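Local coordinates for lytic chitin monooxygenase (Enterococcus faecalis, PDB 4A02), which cleaves the glycosidic bonds of crystalline alpha- and beta-chitin oxidatively, using a copper ion, and works in synergy with a chitinase, at residues G74-T79 with I132-D137; W80-Q85 with A146-G151; D92-K97 with L106-F111. All coordinates share one frame; numbering follows the deposited sequence.

Interaction 1 (G74-T79 with I132-D137)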
ATOM      1  N   GLY A  74       8.108  13.236  -8.492  1.00  8.08           N
ATOM      2  CA  GLY A  74       9.047  13.781  -7.557  1.00  8.57           C
ATOM      3  C   GLY A  74       8.785  13.329  -6.142  1.00  7.96           C
ATOM      4  O   GLY A  74       8.034  12.376  -5.901  1.00  8.23           O
ATOM      5  N   PRO A  75       9.399  13.991  -5.171  1.00  8.50           N
ATOM      6  CA  PRO A  75       9.254  13.569  -3.781  1.00  8.73           C
ATOM      7  C   PRO A  75       7.819  13.582  -3.323  1.00  8.14           C
ATOM      8  O   PRO A  75       7.097  14.550  -3.527  1.00 10.08           O
ATOM      9  CB  PRO A  75      10.138  14.560  -3.013  1.00 10.90           C
ATOM     10  CG  PRO A  75      11.114  15.056  -4.042  1.00 14.60           C
ATOM     11  CD  PRO A  75      10.350  15.111  -5.337  1.00 11.66           C
ATOM     12  N   LEU A  76       7.414  12.492  -2.675  1.00  7.46           N
ATOM     13  CA  LEU A  76       6.064  12.314  -2.136  1.00  7.09           C
ATOM     14  C   LEU A  76       6.216  11.969  -0.657  1.00  7.11           C
ATOM     15  O   LEU A  76       6.905  10.999  -0.303  1.00  7.54           O
ATOM     16  CB  LEU A  76       5.344  11.170  -2.848  1.00  7.58           C
ATOM     17  CG  LEU A  76       3.971  10.806  -2.235  1.00  8.07           C
ATOM     18  CD1 LEU A  76       2.957  11.898  -2.435  1.00  8.96           C
ATOM     19  CD2 LEU A  76       3.494   9.509  -2.872  1.00  9.37           C
ATOM     20  N   ASP A  77       5.546  12.732   0.213  1.00  7.02           N
ATOM     21  CA  ASP A  77       5.499  12.403   1.616  1.00  7.03           C
ATOM     22  C   ASP A  77       4.404  11.349   1.826  1.00  6.83           C
ATOM     23  O   ASP A  77       3.249  11.572   1.462  1.00  7.56           O
ATOM     24  CB  ASP A  77       5.240  13.648   2.428  1.00  7.99           C
ATOM     25  CG  ASP A  77       6.396  14.627   2.447  1.00  9.71           C
ATOM     26  OD1 ASP A  77       7.550  14.237   2.127  1.00 11.06           O
ATOM     27  OD2 ASP A  77       6.155  15.821   2.746  1.00 11.66           O
ATOM     28  N   ILE A  78       4.790  10.236   2.401  0.50  7.22           N
ATOM     29  CA  ILE A  78       3.869   9.099   2.571  0.50  6.48           C
ATOM     30  C   ILE A  78       3.844   8.753   4.071  0.50  6.84           C
ATOM     31  O   ILE A  78       4.944   8.616   4.636  0.50  7.23           O
ATOM     32  CB  ILE A  78       4.313   7.982   1.617  0.50  6.63           C
ATOM     33  CG1 ILE A  78       3.346   6.830   1.651  0.50  7.29           C
ATOM     34  CG2 ILE A  78       5.757   7.519   1.829  0.50  8.68           C
ATOM     35  CD1 ILE A  78       3.306   5.995   0.377  0.50  8.12           C
ATOM     36  N   THR A  79       2.648   8.755   4.733  1.00  7.55           N
ATOM     37  CA  THR A  79       2.440   8.625   6.171  1.00  7.72           C
ATOM     38  C   THR A  79       1.716   7.335   6.498  1.00  6.75           C
ATOM     39  O   THR A  79       0.635   7.083   5.933  1.00  7.05           O
ATOM     40  CB  THR A  79       1.660   9.807   6.721  1.00  9.68           C
ATOM     41  OG1 THR A  79       2.385  11.003   6.486  1.00 13.62           O
ATOM     42  CG2 THR A  79       1.426   9.737   8.244  1.00 10.77           C
ATOM     43  N   ILE A 132       9.371   9.419  -0.460  1.00  8.24           N
ATOM     44  CA  ILE A 132       9.807   8.562  -1.554  1.00  8.52           C
ATOM     45  C   ILE A 132       9.787   9.339  -2.850  1.00  8.17           C
ATOM     46  O   ILE A 132       9.019  10.287  -3.027  1.00 10.02           O
ATOM     47  CB  ILE A 132       8.949   7.270  -1.622  1.00  9.08           C
ATOM     48  CG1 ILE A 132       7.505   7.586  -2.052  1.00  8.79           C
ATOM     49  CG2 ILE A 132       9.037   6.514  -0.338  1.00 10.30           C
ATOM     50  CD1 ILE A 132       6.679   6.323  -2.231  1.00 10.38           C
ATOM     51  N   ASN A 133      10.599   8.937  -3.817  1.00  8.63           N
ATOM     52  CA  ASN A 133      10.691   9.618  -5.087  1.00  8.31           C
ATOM     53  C   ASN A 133       9.847   8.940  -6.123  1.00  7.77           C
ATOM     54  O   ASN A 133      10.124   7.824  -6.563  1.00  9.25           O
ATOM     55  CB  ASN A 133      12.133   9.743  -5.563  1.00 10.75           C
ATOM     56  CG  ASN A 133      12.929  10.627  -4.643  1.00 15.86           C
ATOM     57  OD1 ASN A 133      12.451  11.710  -4.281  1.00 20.87           O
ATOM     58  ND2 ASN A 133      14.117  10.173  -4.344  1.00 22.84           N
ATOM     59  N   ILE A 134       8.778   9.609  -6.572  1.00  7.44           N
ATOM     60  CA  ILE A 134       7.951   9.119  -7.648  1.00  7.63           C
ATOM     61  C   ILE A 134       8.673   9.385  -8.956  1.00  7.54           C
ATOM     62  O   ILE A 134       8.976  10.554  -9.262  1.00  8.01           O
ATOM     63  CB  ILE A 134       6.564   9.766  -7.621  1.00  7.51           C
ATOM     64  CG1 ILE A 134       5.872   9.549  -6.288  1.00  7.84           C
ATOM     65  CG2 ILE A 134       5.739   9.321  -8.814  1.00  8.66           C
ATOM     66  CD1 ILE A 134       5.649   8.098  -5.900  1.00  9.65           C
ATOM     67  N   PRO A 135       8.973   8.363  -9.767  1.00  8.07           N
ATOM     68  CA  PRO A 135       9.753   8.608 -11.001  1.00  8.47           C
ATOM     69  C   PRO A 135       9.087   9.598 -11.893  1.00  8.16           C
ATOM     70  O   PRO A 135       7.864   9.634 -12.061  1.00  8.05           O
ATOM     71  CB  PRO A 135       9.867   7.213 -11.611  1.00  9.13           C
ATOM     72  CG  PRO A 135       9.736   6.267 -10.443  1.00  9.92           C
ATOM     73  CD  PRO A 135       8.715   6.924  -9.550  1.00  8.97           C
ATOM     74  N   THR A 136       9.907  10.441 -12.525  1.00  9.02           N
ATOM     75  CA  THR A 136       9.398  11.538 -13.297  1.00  9.88           C
ATOM     76  C   THR A 136       8.695  11.161 -14.593  1.00  8.65           C
ATOM     77  O   THR A 136       8.013  12.022 -15.129  1.00 10.79           O
ATOM     78  CB  THR A 136      10.513  12.590 -13.543  1.00 14.29           C
ATOM     79  OG1 THR A 136      11.535  11.980 -14.231  1.00 18.65           O
ATOM     80  CG2 THR A 136      11.002  13.084 -12.206  1.00 20.80           C
ATOM     81  N   ASP A 137       8.824   9.941 -15.070  1.00  8.25           N
ATOM     82  CA  ASP A 137       8.102   9.521 -16.233  1.00  8.47           C
ATOM     83  C   ASP A 137       6.646   9.236 -15.928  1.00  7.91           C
ATOM     84  O   ASP A 137       5.846   9.139 -16.864  1.00  8.67           O
ATOM     85  CB  ASP A 137       8.698   8.270 -16.913  1.00  9.17           C
ATOM     86  CG  ASP A 137       8.611   7.013 -16.105  1.00  8.29           C
ATOM     87  OD1 ASP A 137       8.514   7.060 -14.871  1.00 10.11           O
ATOM     88  OD2 ASP A 137       8.673   5.909 -16.750  1.00  8.94           O
TER
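Leu76 lays its CB against CG1 of Ile134, 3.8 Å away, and its CD2 branch meets CD1 of the same isoleucine. Leu76 CG stands anti to its backbone N (chi1 173°), whereas Ile134 CG1 lies beside its own N, and the two side chains cross obliquely. Ile132 is on the same face. Its CG2 touches CG2 of Ile78 at 4.1 Å, while its CG1 passes near Leu76 O. These aliphatic groups turn inward onto the facing sheet: Ile132 and Ile134 pack on Ile114, and Leu76 and Ile134 pack on Ile144. The other face of the pair holds Pro75 and Asn133, where OD1 of Asn133 lies 3.6 Å from CG of the proline ring.

The backbones run antiparallel. Gly74 and Ile134 form one hydrogen-bonded pair, Leu76 and Ile132 the next, with Pro75 and Asn133 as the non-hydrogen-bonded pair between them. Leu76 N to Ile132 O is the shortest of the four bonds at 2.7 Å. Ile132 O also receives a CA-H contact from Pro75. At the backbone angles of Gly74 a CB would be jammed against the preceding carbonyl O.

This is the joining of strands 74-82 and 127-134 in the three-stranded sheet of the LPMO beta-sandwich. Pro75 has no N-H to give, but its place in the non-hydrogen-bonded pair means that no bond to 132-134 is lost. The four backbone bonds thus fix the register, and with it the apolar face of Leu76, Ile78, Ile132 and Ile134 that packs on the other sheet.

Interaction 2 (W80-Q85 with A146-G151); sequences WNLTAQ and AVWGIG
This is a buried aromatic packing contact between the two sheets of the domain, close to the copper-binding end. Trp80 and Trp148 carry it. No hydrogen bond crosses between the segments, and the axes of 80-82 and 146-150 come no closer than 10.8 Å, so side chains do most of the bridging. CB of Trp148 sits over a face of the Trp80 six-membered ring, 3.9 Å from its centroid, in a CH-pi contact. The indole of Trp148 then turns its edge toward that face, with the planes at 59°. Trp148 CG is anti to the backbone N (chi1 174°), beside the carbonyl carbon. Trp80 also reaches Ala146, its CZ2 lying 3.8 Å from Ala146 CB.

Leu82 meets Trp148 tip to tip. Its CD2 lies 3.6 Å from Trp148 CZ3, over the face but offset toward the rim, while CD1 touches CZ2 and CH2. Ile150 CD1 lies over the centre of the indole on the opposite face, so the ring system is sandwiched between two aliphatic side chains. At the edge, in the ring plane, Ala84 O approaches Trp148 CH2 at 3.5 Å.

Such packing fills the core of the immunoglobulin-like beta-sandwich of AA10 enzymes, here between strand 74-82 of one sheet and strand 142-150 of the other. Trp91 extends the aromatic cluster, stacking on Trp148 and meeting Trp80 at a steep angle. Both indole N-H groups have partners: Trp80 NE1 bonds to Tyr93 OH, and Trp148 NE1 to Thr88 OG1. The copper ligands lie just beyond. The side chain of Trp148 comes within about 4 Å of that of His86, and the side chain of Ala84 within about 4 Å of that of His1.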
ATOM      1  N   TRP A  80       2.279   6.571   7.409  1.00  6.83           N
ATOM      2  CA  TRP A  80       1.625   5.425   8.021  1.00  6.82           C
ATOM      3  C   TRP A  80       0.971   5.830   9.343  1.00  6.67           C
ATOM      4  O   TRP A  80       1.479   6.686  10.065  1.00  7.83           O
ATOM      5  CB  TRP A  80       2.571   4.274   8.289  1.00  7.18           C
ATOM      6  CG  TRP A  80       3.152   3.586   7.111  1.00  6.90           C
ATOM      7  CD1 TRP A  80       4.112   4.049   6.260  1.00  7.81           C
ATOM      8  CD2 TRP A  80       2.835   2.252   6.661  1.00  6.60           C
ATOM      9  NE1 TRP A  80       4.407   3.099   5.302  1.00  8.01           N
ATOM     10  CE2 TRP A  80       3.636   1.984   5.541  1.00  7.17           C
ATOM     11  CE3 TRP A  80       1.938   1.270   7.112  1.00  6.81           C
ATOM     12  CZ2 TRP A  80       3.579   0.764   4.871  1.00  8.20           C
ATOM     13  CZ3 TRP A  80       1.871   0.070   6.453  1.00  7.40           C
ATOM     14  CH2 TRP A  80       2.688  -0.186   5.323  1.00  7.84           C
ATOM     15  N   ASN A  81      -0.134   5.159   9.678  1.00  6.93           N
ATOM     16  CA  ASN A  81      -0.700   5.202  11.005  1.00  7.51           C
ATOM     17  C   ASN A  81      -0.682   3.778  11.546  1.00  8.02           C
ATOM     18  O   ASN A  81      -1.193   2.860  10.895  1.00  8.69           O
ATOM     19  CB  ASN A  81      -2.117   5.747  11.029  1.00  8.19           C
ATOM     20  CG  ASN A  81      -2.302   7.203  10.710  1.00  8.64           C
ATOM     21  OD1 ASN A  81      -3.465   7.686  10.649  1.00 10.38           O
ATOM     22  ND2 ASN A  81      -1.232   7.972  10.540  1.00  8.58           N
ATOM     23  N   LEU A  82      -0.055   3.609  12.711  1.00  9.12           N
ATOM     24  CA  LEU A  82       0.144   2.286  13.295  1.00  9.31           C
ATOM     25  C   LEU A  82      -0.763   2.111  14.462  1.00 10.92           C
ATOM     26  O   LEU A  82      -0.763   2.980  15.349  1.00 13.55           O
ATOM     27  CB  LEU A  82       1.614   2.120  13.700  1.00 10.07           C
ATOM     28  CG  LEU A  82       2.627   2.487  12.642  1.00 10.24           C
ATOM     29  CD1 LEU A  82       4.042   2.193  13.155  1.00 12.43           C
ATOM     30  CD2 LEU A  82       2.390   1.748  11.325  1.00 10.98           C
ATOM     31  N   THR A  83      -1.483   1.006  14.448  1.00 13.30           N
ATOM     32  CA  THR A  83      -2.361   0.660  15.519  1.00 14.20           C
ATOM     33  C   THR A  83      -1.582  -0.127  16.574  1.00 15.63           C
ATOM     34  O   THR A  83      -2.027  -0.099  17.722  1.00 18.10           O
ATOM     35  CB  THR A  83      -3.584  -0.160  15.067  1.00 17.00           C
ATOM     36  OG1 THR A  83      -3.188  -1.355  14.370  1.00 18.23           O
ATOM     37  CG2 THR A  83      -4.463   0.641  14.160  1.00 21.40           C
ATOM     38  N   ALA A  84      -0.489  -0.854  16.204  1.00 13.93           N
ATOM     39  CA  ALA A  84       0.368  -1.491  17.162  1.00 16.36           C
ATOM     40  C   ALA A  84       1.807  -1.222  16.683  1.00 15.47           C
ATOM     41  O   ALA A  84       2.166  -1.684  15.605  1.00 18.31           O
ATOM     42  CB  ALA A  84       0.020  -2.965  17.265  1.00 18.32           C
ATOM     43  N   GLN A  85       2.560  -0.515  17.491  1.00 15.34           N
ATOM     44  CA  GLN A  85       3.908  -0.133  17.062  1.00 16.26           C
ATOM     45  C   GLN A  85       4.810  -1.380  17.303  1.00 18.17           C
ATOM     46  O   GLN A  85       4.818  -1.890  18.367  1.00 26.42           O
ATOM     47  CB  GLN A  85       4.374   1.096  17.799  1.00 18.99           C
ATOM     48  CG  GLN A  85       3.489   2.295  17.641  1.00 17.15           C
ATOM     49  CD  GLN A  85       3.674   3.204  18.848  1.00 21.70           C
ATOM     50  OE1 GLN A  85       2.868   3.082  19.785  1.00 31.83           O
ATOM     51  NE2 GLN A  85       4.731   4.005  18.901  1.00 24.83           N
ATOM     52  N   ALA A 146       3.229  -0.375  -0.733  1.00  5.53           N
ATOM     53  CA  ALA A 146       4.037  -0.032   0.437  1.00  5.74           C
ATOM     54  C   ALA A 146       4.059  -1.228   1.375  1.00  6.00           C
ATOM     55  O   ALA A 146       3.024  -1.814   1.660  1.00  6.85           O
ATOM     56  CB  ALA A 146       3.431   1.170   1.120  1.00  6.58           C
ATOM     57  N   VAL A 147       5.259  -1.574   1.862  1.00  5.96           N
ATOM     58  CA  VAL A 147       5.441  -2.798   2.637  1.00  6.42           C
ATOM     59  C   VAL A 147       6.226  -2.500   3.895  1.00  6.63           C
ATOM     60  O   VAL A 147       7.410  -2.121   3.848  1.00  7.53           O
ATOM     61  CB  VAL A 147       6.205  -3.855   1.795  1.00  7.34           C
ATOM     62  CG1 VAL A 147       6.279  -5.164   2.595  1.00  8.32           C
ATOM     63  CG2 VAL A 147       5.533  -4.072   0.464  1.00  7.70           C
ATOM     64  N   TRP A 148       5.580  -2.668   5.048  1.00  6.41           N
ATOM     65  CA  TRP A 148       6.175  -2.443   6.365  1.00  6.53           C
ATOM     66  C   TRP A 148       6.641  -3.799   6.912  1.00  6.75           C
ATOM     67  O   TRP A 148       5.836  -4.654   7.239  1.00  7.11           O
ATOM     68  CB  TRP A 148       5.149  -1.823   7.276  1.00  6.96           C
ATOM     69  CG  TRP A 148       5.585  -1.662   8.697  1.00  7.08           C
ATOM     70  CD1 TRP A 148       6.847  -1.430   9.180  1.00  8.07           C
ATOM     71  CD2 TRP A 148       4.736  -1.678   9.842  1.00  7.47           C
ATOM     72  NE1 TRP A 148       6.823  -1.330  10.526  1.00  9.10           N
ATOM     73  CE2 TRP A 148       5.533  -1.483  10.970  1.00  8.16           C
ATOM     74  CE3 TRP A 148       3.363  -1.883  10.041  1.00  8.25           C
ATOM     75  CZ2 TRP A 148       5.015  -1.462  12.266  1.00  9.70           C
ATOM     76  CZ3 TRP A 148       2.861  -1.856  11.308  1.00  9.97           C
ATOM     77  CH2 TRP A 148       3.694  -1.666  12.416  1.00 10.66           C
ATOM     78  N   GLY A 149       7.971  -3.993   6.934  1.00  7.06           N
ATOM     79  CA  GLY A 149       8.549  -5.256   7.381  1.00  7.60           C
ATOM     80  C   GLY A 149       8.806  -5.237   8.875  1.00  7.23           C
ATOM     81  O   GLY A 149       9.566  -4.409   9.368  1.00  8.37           O
ATOM     82  N   ILE A 150       8.181  -6.145   9.595  1.00  7.65           N
ATOM     83  CA  ILE A 150       8.229  -6.141  11.062  1.00  7.61           C
ATOM     84  C   ILE A 150       9.561  -6.706  11.552  1.00  7.66           C
ATOM     85  O   ILE A 150      10.105  -7.669  11.011  1.00  8.30           O
ATOM     86  CB  ILE A 150       7.023  -6.907  11.606  1.00  7.78           C
ATOM     87  CG1 ILE A 150       5.715  -6.286  11.077  1.00  8.03           C
ATOM     88  CG2 ILE A 150       7.005  -6.959  13.125  1.00  8.58           C
ATOM     89  CD1 ILE A 150       5.531  -4.861  11.428  1.00  9.71           C
ATOM     90  N   GLY A 151      10.113  -6.076  12.603  1.00  8.28           N
ATOM     91  CA  GLY A 151      11.403  -6.508  13.091  1.00  9.02           C
ATOM     92  C   GLY A 151      11.450  -7.743  13.934  1.00  8.95           C
ATOM     93  O   GLY A 151      12.479  -8.378  14.060  1.00 10.75           O
TER

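Interaction 3 (D92-K97 with L106-F111)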
ATOM      1  N   ASP A  92       9.499  -0.740   2.375  1.00  6.90           N
ATOM      2  CA  ASP A  92       9.777  -0.834   0.952  1.00  7.10           C
ATOM      3  C   ASP A  92       8.617  -0.282   0.153  1.00  6.37           C
ATOM      4  O   ASP A  92       7.462  -0.437   0.539  1.00  7.49           O
ATOM      5  CB  ASP A  92      10.012  -2.285   0.521  1.00  8.81           C
ATOM      6  CG  ASP A  92      11.250  -2.876   1.153  1.00 10.09           C
ATOM      7  OD1 ASP A  92      12.346  -2.445   0.774  1.00 11.94           O
ATOM      8  OD2 ASP A  92      11.091  -3.758   1.967  1.00 21.37           O
ATOM      9  N   TYR A  93       8.935   0.342  -0.985  1.00  6.43           N
ATOM     10  CA  TYR A  93       7.924   0.951  -1.834  1.00  6.30           C
ATOM     11  C   TYR A  93       8.180   0.616  -3.279  1.00  6.10           C
ATOM     12  O   TYR A  93       9.322   0.691  -3.760  1.00  7.25           O
ATOM     13  CB  TYR A  93       7.909   2.461  -1.653  1.00  6.77           C
ATOM     14  CG  TYR A  93       7.562   2.913  -0.267  1.00  6.63           C
ATOM     15  CD1 TYR A  93       8.528   3.002   0.737  1.00  6.99           C
ATOM     16  CD2 TYR A  93       6.261   3.223   0.091  1.00  7.25           C
ATOM     17  CE1 TYR A  93       8.186   3.414   2.001  1.00  7.68           C
ATOM     18  CE2 TYR A  93       5.936   3.628   1.352  1.00  7.76           C
ATOM     19  CZ  TYR A  93       6.901   3.734   2.328  1.00  8.06           C
ATOM     20  OH  TYR A  93       6.484   4.148   3.567  1.00 10.17           O
ATOM     21  N   TYR A  94       7.091   0.293  -3.978  1.00  6.17           N
ATOM     22  CA  TYR A  94       7.057  -0.041  -5.394  1.00  6.11           C
ATOM     23  C   TYR A  94       6.011   0.793  -6.082  1.00  6.07           C
ATOM     24  O   TYR A  94       5.037   1.199  -5.425  1.00  6.42           O
ATOM     25  CB  TYR A  94       6.723  -1.541  -5.561  1.00  6.74           C
ATOM     26  CG  TYR A  94       7.574  -2.494  -4.785  1.00  7.57           C
ATOM     27  CD1 TYR A  94       7.307  -2.723  -3.412  1.00  8.27           C
ATOM     28  CD2 TYR A  94       8.629  -3.179  -5.342  1.00 10.30           C
ATOM     29  CE1 TYR A  94       8.063  -3.601  -2.670  1.00 10.13           C
ATOM     30  CE2 TYR A  94       9.416  -4.064  -4.570  1.00 12.13           C
ATOM     31  CZ  TYR A  94       9.099  -4.243  -3.212  1.00 11.23           C
ATOM     32  OH  TYR A  94       9.894  -5.116  -2.479  1.00 16.27           O
ATOM     33  N   ILE A  95       6.108   0.999  -7.401  1.00  6.22           N
ATOM     34  CA  ILE A  95       5.065   1.656  -8.131  1.00  5.98           C
ATOM     35  C   ILE A  95       4.926   1.007  -9.508  1.00  6.13           C
ATOM     36  O   ILE A  95       5.933   0.650 -10.150  1.00  6.98           O
ATOM     37  CB  ILE A  95       5.254   3.178  -8.228  1.00  6.67           C
ATOM     38  CG1 ILE A  95       4.009   3.870  -8.761  1.00  7.27           C
ATOM     39  CG2 ILE A  95       6.487   3.547  -9.028  1.00  8.17           C
ATOM     40  CD1 ILE A  95       4.090   5.379  -8.686  1.00  8.39           C
ATOM     41  N   THR A  96       3.701   0.877  -9.985  1.00  5.98           N
ATOM     42  CA  THR A  96       3.445   0.381 -11.309  1.00  6.45           C
ATOM     43  C   THR A  96       4.193   1.180 -12.361  1.00  6.36           C
ATOM     44  O   THR A  96       4.393   2.390 -12.225  1.00  6.71           O
ATOM     45  CB  THR A  96       1.914   0.434 -11.612  1.00  6.26           C
ATOM     46  OG1 THR A  96       1.382   1.676 -11.170  1.00  6.20           O
ATOM     47  CG2 THR A  96       1.168  -0.675 -10.920  1.00  7.17           C
ATOM     48  N   LYS A  97       4.582   0.494 -13.430  1.00  6.71           N
ATOM     49  CA  LYS A  97       5.136   1.093 -14.633  1.00  6.65           C
ATOM     50  C   LYS A  97       4.033   1.712 -15.465  1.00  6.43           C
ATOM     51  O   LYS A  97       2.911   1.200 -15.539  1.00  6.61           O
ATOM     52  CB  LYS A  97       5.870   0.004 -15.439  1.00  7.63           C
ATOM     53  CG  LYS A  97       6.976  -0.652 -14.674  1.00  9.65           C
ATOM     54  CD  LYS A  97       7.448  -1.928 -15.341  1.00 14.12           C
ATOM     55  CE  LYS A  97       8.531  -1.651 -16.151  1.00 21.33           C
ATOM     56  NZ  LYS A  97       9.866  -1.776 -15.555  1.00 15.54           N
ATOM     57  N   LEU A 106      -3.246  -7.375 -10.331  1.00  7.83           N
ATOM     58  CA  LEU A 106      -1.942  -6.821 -10.069  1.00  7.22           C
ATOM     59  C   LEU A 106      -0.871  -7.898 -10.026  1.00  7.70           C
ATOM     60  O   LEU A 106      -1.004  -8.917  -9.397  1.00  9.43           O
ATOM     61  CB  LEU A 106      -1.923  -6.048  -8.758  1.00  7.09           C
ATOM     62  CG  LEU A 106      -2.796  -4.811  -8.696  1.00  7.26           C
ATOM     63  CD1 LEU A 106      -2.806  -4.238  -7.275  1.00  7.85           C
ATOM     64  CD2 LEU A 106      -2.377  -3.731  -9.685  1.00  8.56           C
ATOM     65  N   ASP A 107       0.274  -7.605 -10.660  1.00  7.88           N
ATOM     66  CA  ASP A 107       1.410  -8.491 -10.737  1.00  8.16           C
ATOM     67  C   ASP A 107       2.652  -7.663 -10.437  1.00  7.56           C
ATOM     68  O   ASP A 107       2.858  -6.638 -11.067  1.00  7.94           O
ATOM     69  CB  ASP A 107       1.466  -9.130 -12.122  1.00  9.68           C
ATOM     70  CG  ASP A 107       2.562 -10.151 -12.314  1.00 11.48           C
ATOM     71  OD1 ASP A 107       3.610 -10.089 -11.646  1.00 10.92           O
ATOM     72  OD2 ASP A 107       2.340 -11.037 -13.210  1.00 15.54           O
ATOM     73  N   ILE A 108       3.457  -8.075  -9.454  1.00  8.12           N
ATOM     74  CA  ILE A 108       4.618  -7.292  -9.052  1.00  8.12           C
ATOM     75  C   ILE A 108       5.611  -7.105 -10.191  1.00  8.29           C
ATOM     76  O   ILE A 108       6.383  -6.138 -10.146  1.00  8.75           O
ATOM     77  CB  ILE A 108       5.275  -7.871  -7.784  1.00  9.12           C
ATOM     78  CG1 ILE A 108       6.114  -6.856  -7.009  1.00 10.11           C
ATOM     79  CG2 ILE A 108       6.068  -9.146  -8.111  1.00 11.09           C
ATOM     80  CD1 ILE A 108       5.352  -5.724  -6.415  1.00 10.28           C
ATOM     81  N   LYS A 109       5.606  -7.959 -11.193  1.00  8.97           N
ATOM     82  CA  LYS A 109       6.528  -7.768 -12.315  1.00 10.42           C
ATOM     83  C   LYS A 109       6.249  -6.467 -13.037  1.00  9.14           C
ATOM     84  O   LYS A 109       7.110  -5.965 -13.763  1.00 10.75           O
ATOM     85  CB  LYS A 109       6.406  -8.926 -13.322  1.00 12.28           C
ATOM     86  CG  LYS A 109       5.179  -8.886 -14.276  1.00 16.89           C
ATOM     87  CD  LYS A 109       5.060 -10.120 -15.185  1.00 20.63           C
ATOM     88  CE  LYS A 109       3.794 -10.246 -15.988  1.00 18.50           C
ATOM     89  NZ  LYS A 109       3.602 -11.286 -16.979  1.00 32.16           N
ATOM     90  N   ASN A 110       5.030  -5.926 -12.897  1.00  7.98           N
ATOM     91  CA  ASN A 110       4.622  -4.688 -13.545  1.00  7.98           C
ATOM     92  C   ASN A 110       4.953  -3.441 -12.740  1.00  7.71           C
ATOM     93  O   ASN A 110       4.493  -2.351 -13.111  1.00  9.14           O
ATOM     94  CB  ASN A 110       3.143  -4.737 -13.862  1.00  8.15           C
ATOM     95  CG  ASN A 110       2.823  -5.806 -14.866  1.00  9.39           C
ATOM     96  OD1 ASN A 110       3.588  -6.067 -15.771  1.00 10.57           O
ATOM     97  ND2 ASN A 110       1.661  -6.464 -14.663  1.00 11.56           N
ATOM     98  N   PHE A 111       5.735  -3.595 -11.684  1.00  7.94           N
ATOM     99  CA  PHE A 111       6.151  -2.533 -10.779  1.00  7.63           C
ATOM    100  C   PHE A 111       7.667  -2.368 -10.828  1.00  8.06           C
ATOM    101  O   PHE A 111       8.392  -3.343 -11.046  1.00 10.26           O
ATOM    102  CB  PHE A 111       5.750  -2.801  -9.344  1.00  7.73           C
ATOM    103  CG  PHE A 111       4.287  -2.857  -9.002  1.00  7.09           C
ATOM    104  CD1 PHE A 111       3.429  -3.798  -9.494  1.00  7.10           C
ATOM    105  CD2 PHE A 111       3.768  -1.927  -8.088  1.00  7.03           C
ATOM    106  CE1 PHE A 111       2.110  -3.873  -9.093  1.00  7.45           C
ATOM    107  CE2 PHE A 111       2.437  -1.975  -7.693  1.00  7.09           C
ATOM    108  CZ  PHE A 111       1.605  -2.953  -8.207  1.00  7.26           C
TER
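Thr96 CG2 and Phe111 CG each lie anti to their own carbonyl carbon, beside the backbone N (Phe111 chi1 -64°), and the two side chains run side by side, pointing the same way. The Thr96 methyl rests over one face of the phenyl ring in a CH-pi contact, 3.7 Å from the centroid and 15° off the normal. Thr96 OG1 is satisfied by His142 and the backbone N of Val143. Ile108 CD1 covers the opposite face of the phenyl toward its rim. The same Ile108 methyl lies over a face of the Tyr94 ring, and Tyr94 CB packs on Phe111 CD2 at 3.9 Å.

Thr96 and Phe111 form a single antiparallel non-hydrogen-bonded pair. Lys97 N gives a nearly straight bond to Asn110 O, 2.9 Å and 171°. The Lys97 side chain passes over Asn110 O and ends in a salt bridge from NZ to Asp112. The 3-10 turn 108-110 leads into strand 111-120, and an Asx turn, Lys109 N to Asp107 OD1, shapes its start.

The contact therefore closes the loop between two neighbouring strands. With one hydrogen bond across the segments, the start of strand 111-120 is fixed against 92-97 mainly by apolar and CH-pi packing.

In the fold
From the N terminus, strand 74-82 supplies the first segments of interactions 1 and 2, which adjoin at Thr79 and Trp80. Strand 88-96 follows, and interaction 3 closes the short loop from it to strand 111-120. The chain then returns to strand 74-82 at 132-137, closing the loop of interaction 1, and reaches 146-151 to close that of interaction 2. These two long loops cross, and both enclose interaction 3. Interaction 1 joins neighbours in the three-stranded sheet, interaction 2 spans the two sheets, and interaction 3 connects neighbouring strands of the other sheet. Tyr93, in the first segment of interaction 3, packs on Ile78 and Ile132 of interaction 1 and Ala146 of interaction 2.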